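Local structure of chlorella virus DNA ligase-adenylate (Chlorella virus, 1FVI) at residues A[267-275]-A[284-292]. The protein probably seals nicks in duplex DNA in an ATP-dependent reaction, passing through an enzyme-adenylate in which AMP is bound covalently to the protein. The protein carries 1 engineered substitution. Sequence-based numbering, arbitrary orientation.
Sequences GKMVKFKYF and RFPVFIGIR
Val-270 meets both Ile-291 and Phe-288 on the buried side of this antiparallel pair. Its CG1 lies unusually close, at 3.4 Å, to CD1 of Ile-291, while Val-270 CB lies 4.0 Å from CE1 of Phe-288, at the ring's edge and near its plane. With CG anti to the backbone N (chi1 169°), the Phe-288 ring lies back along the strand, Gly-290 N over one face and its edge at Val-270. Phe-272 continues this layer, its CD1 near CB of Pro-286 and its ring edge-to-face with Tyr-239; branched aliphatic and aromatic side chains suit a face turned into the core. Lys-273 and Val-287 are joined by two hydrogen bonds, Lys-273 N to Val-287 O at 2.9 Å and Val-287 N to Lys-273 O at 2.7 Å. Next comes a classic beta bulge: Ile-289 and Gly-290 both face Lys-271, whose O accepts from Ile-289 N at 2.8 Å and Gly-290 N at 3.1 Å, both approaching from the same face of the carbonyl plane. The strands form a hairpin of the OB-fold barrel, strand 269-275 pairing on its other flank with strand 190-201 and side chains of 286-291 touching strand 244-246. On the opposite face Val-287 is still buried, but packing loosens toward solvent around Lys-271, Ile-289 and Gly-290. CD1 of Ile-289 rests 3.8 Å from CD of Lys-273, whose aliphatic stem suits the isoleucine while NZ makes a salt bridge to Asp-191; its side chain is about 5 Å from that of Lys-187, which binds AMP in another structure of this protein. Exposed Lys-271 bends over Gly-290, where the lack of a side chain leaves room for NZ; its bond to Ile-291 O is weak. At the far end, a water bridges Phe-275 O and Arg-284 N.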
# COMPACT_ATOMS: atom_id res chain seq x y z
N GLY A 267 -16.59 -1.60 -24.71
CA GLY A 267 -15.71 -2.21 -25.69
C GLY A 267 -14.25 -1.98 -25.33
O GLY A 267 -13.36 -2.51 -26.00
N LYS A 268 -13.99 -1.16 -24.30
CA LYS A 268 -12.62 -0.92 -23.86
C LYS A 268 -12.11 -2.12 -23.06
O LYS A 268 -12.89 -2.83 -22.41
CB LYS A 268 -12.51 0.34 -23.01
CG LYS A 268 -12.60 1.63 -23.80
CD LYS A 268 -11.52 1.71 -24.87
CE LYS A 268 -11.68 2.96 -25.74
NZ LYS A 268 -13.02 3.02 -26.43
N MET A 269 -10.81 -2.37 -23.14
CA MET A 269 -10.19 -3.47 -22.42
C MET A 269 -9.69 -2.94 -21.06
O MET A 269 -8.99 -1.94 -21.00
CB MET A 269 -8.99 -3.97 -23.22
CG MET A 269 -8.54 -5.37 -22.88
SD MET A 269 -9.61 -6.60 -23.65
CE MET A 269 -8.54 -7.25 -24.96
N VAL A 270 -10.07 -3.59 -19.97
CA VAL A 270 -9.59 -3.17 -18.65
C VAL A 270 -8.65 -4.21 -18.03
O VAL A 270 -8.77 -5.41 -18.30
CB VAL A 270 -10.77 -2.89 -17.65
CG1 VAL A 270 -11.67 -1.79 -18.17
CG2 VAL A 270 -11.58 -4.15 -17.38
N LYS A 271 -7.64 -3.73 -17.30
CA LYS A 271 -6.69 -4.60 -16.60
C LYS A 271 -7.27 -4.83 -15.19
O LYS A 271 -7.73 -3.89 -14.54
CB LYS A 271 -5.32 -3.92 -16.46
CG LYS A 271 -4.74 -3.36 -17.76
CD LYS A 271 -3.25 -3.01 -17.63
CE LYS A 271 -2.98 -1.92 -16.60
NZ LYS A 271 -3.51 -0.59 -17.02
N PHE A 272 -7.28 -6.08 -14.74
CA PHE A 272 -7.79 -6.40 -13.40
C PHE A 272 -6.99 -7.54 -12.80
O PHE A 272 -6.16 -8.14 -13.48
CB PHE A 272 -9.30 -6.75 -13.41
CG PHE A 272 -9.64 -8.08 -14.07
CD1 PHE A 272 -10.07 -9.16 -13.29
CD2 PHE A 272 -9.55 -8.26 -15.46
CE1 PHE A 272 -10.41 -10.39 -13.87
CE2 PHE A 272 -9.88 -9.48 -16.05
CZ PHE A 272 -10.31 -10.55 -15.25
N LYS A 273 -7.20 -7.80 -11.52
CA LYS A 273 -6.53 -8.89 -10.83
C LYS A 273 -7.62 -9.70 -10.15
O LYS A 273 -8.73 -9.21 -9.93
CB LYS A 273 -5.55 -8.36 -9.76
CG LYS A 273 -4.20 -7.88 -10.31
CD LYS A 273 -3.37 -7.16 -9.25
CE LYS A 273 -2.06 -6.60 -9.83
NZ LYS A 273 -1.08 -7.66 -10.21
N TYR A 274 -7.28 -10.94 -9.81
CA TYR A 274 -8.20 -11.85 -9.14
C TYR A 274 -7.38 -13.03 -8.63
O TYR A 274 -6.22 -13.17 -9.00
CB TYR A 274 -9.28 -12.36 -10.12
CG TYR A 274 -8.72 -13.23 -11.23
CD1 TYR A 274 -8.86 -14.61 -11.20
CD2 TYR A 274 -8.00 -12.66 -12.29
CE1 TYR A 274 -8.30 -15.40 -12.17
CE2 TYR A 274 -7.44 -13.43 -13.26
CZ TYR A 274 -7.59 -14.81 -13.21
OH TYR A 274 -7.03 -15.59 -14.19
N PHE A 275 -7.98 -13.86 -7.79
CA PHE A 275 -7.29 -15.04 -7.29
C PHE A 275 -7.70 -16.28 -8.10
O PHE A 275 -8.86 -16.65 -8.14
CB PHE A 275 -7.56 -15.27 -5.79
CG PHE A 275 -6.79 -16.43 -5.23
CD1 PHE A 275 -5.40 -16.45 -5.30
CD2 PHE A 275 -7.44 -17.55 -4.73
CE1 PHE A 275 -4.66 -17.55 -4.88
CE2 PHE A 275 -6.71 -18.67 -4.31
CZ PHE A 275 -5.32 -18.67 -4.39
N ARG A 284 -12.37 -15.27 -8.81
CA ARG A 284 -12.59 -14.93 -7.41
C ARG A 284 -11.93 -13.59 -7.08
O ARG A 284 -10.91 -13.23 -7.68
CB ARG A 284 -12.03 -16.02 -6.50
CG ARG A 284 -12.80 -17.32 -6.54
CD ARG A 284 -14.23 -17.12 -6.03
NE ARG A 284 -14.27 -16.52 -4.70
CZ ARG A 284 -14.53 -17.18 -3.57
NH1 ARG A 284 -14.78 -18.48 -3.60
NH2 ARG A 284 -14.56 -16.53 -2.41
N PHE A 285 -12.56 -12.83 -6.17
CA PHE A 285 -12.04 -11.53 -5.73
C PHE A 285 -11.51 -10.60 -6.85
O PHE A 285 -10.40 -10.07 -6.75
CB PHE A 285 -10.91 -11.75 -4.72
CG PHE A 285 -11.27 -12.62 -3.56
CD1 PHE A 285 -10.47 -13.70 -3.21
CD2 PHE A 285 -12.37 -12.33 -2.77
CE1 PHE A 285 -10.74 -14.47 -2.08
CE2 PHE A 285 -12.66 -13.09 -1.64
CZ PHE A 285 -11.84 -14.17 -1.30
N PRO A 286 -12.27 -10.40 -7.93
CA PRO A 286 -11.74 -9.52 -8.98
C PRO A 286 -11.57 -8.07 -8.52
O PRO A 286 -12.36 -7.55 -7.73
CB PRO A 286 -12.78 -9.66 -10.10
CG PRO A 286 -14.06 -9.90 -9.33
CD PRO A 286 -13.62 -10.88 -8.27
N VAL A 287 -10.54 -7.41 -9.05
CA VAL A 287 -10.25 -6.03 -8.69
C VAL A 287 -9.83 -5.27 -9.93
O VAL A 287 -8.95 -5.71 -10.66
CB VAL A 287 -9.07 -5.91 -7.67
CG1 VAL A 287 -8.96 -4.46 -7.15
CG2 VAL A 287 -9.24 -6.87 -6.52
N PHE A 288 -10.44 -4.10 -10.14
CA PHE A 288 -10.11 -3.25 -11.27
C PHE A 288 -8.75 -2.61 -11.01
O PHE A 288 -8.48 -2.12 -9.91
CB PHE A 288 -11.16 -2.15 -11.42
CG PHE A 288 -10.78 -1.06 -12.39
CD1 PHE A 288 -10.86 -1.27 -13.75
CD2 PHE A 288 -10.37 0.18 -11.93
CE1 PHE A 288 -10.56 -0.26 -14.64
CE2 PHE A 288 -10.06 1.20 -12.81
CZ PHE A 288 -10.16 0.98 -14.17
N ILE A 289 -7.90 -2.64 -12.02
CA ILE A 289 -6.57 -2.04 -11.90
C ILE A 289 -6.52 -0.77 -12.75
O ILE A 289 -6.26 0.33 -12.25
CB ILE A 289 -5.45 -3.02 -12.35
CG1 ILE A 289 -5.43 -4.26 -11.46
CG2 ILE A 289 -4.10 -2.33 -12.34
CD1 ILE A 289 -5.25 -3.96 -9.99
N GLY A 290 -6.83 -0.93 -14.03
CA GLY A 290 -6.80 0.20 -14.92
C GLY A 290 -7.39 -0.07 -16.28
O GLY A 290 -7.74 -1.19 -16.61
N ILE A 291 -7.53 0.99 -17.06
CA ILE A 291 -8.07 0.87 -18.40
C ILE A 291 -6.91 0.56 -19.35
O ILE A 291 -5.76 0.86 -19.06
CB ILE A 291 -8.78 2.18 -18.81
CG1 ILE A 291 -9.67 1.93 -20.02
CG2 ILE A 291 -7.76 3.27 -19.11
CD1 ILE A 291 -10.88 1.11 -19.69
N ARG A 292 -7.24 -0.04 -20.49
CA ARG A 292 -6.27 -0.43 -21.51
C ARG A 292 -5.40 -1.60 -21.11
O ARG A 292 -5.23 -2.54 -21.90
CB ARG A 292 -5.40 0.76 -21.93
CG ARG A 292 -6.12 1.78 -22.79
CD ARG A 292 -6.95 1.10 -23.89
NE ARG A 292 -6.16 0.20 -24.74
CZ ARG A 292 -6.68 -0.79 -25.47
NH1 ARG A 292 -7.98 -1.02 -25.46
NH2 ARG A 292 -5.88 -1.55 -26.21
O HOH W 1 -10.68 -17.25 -9.67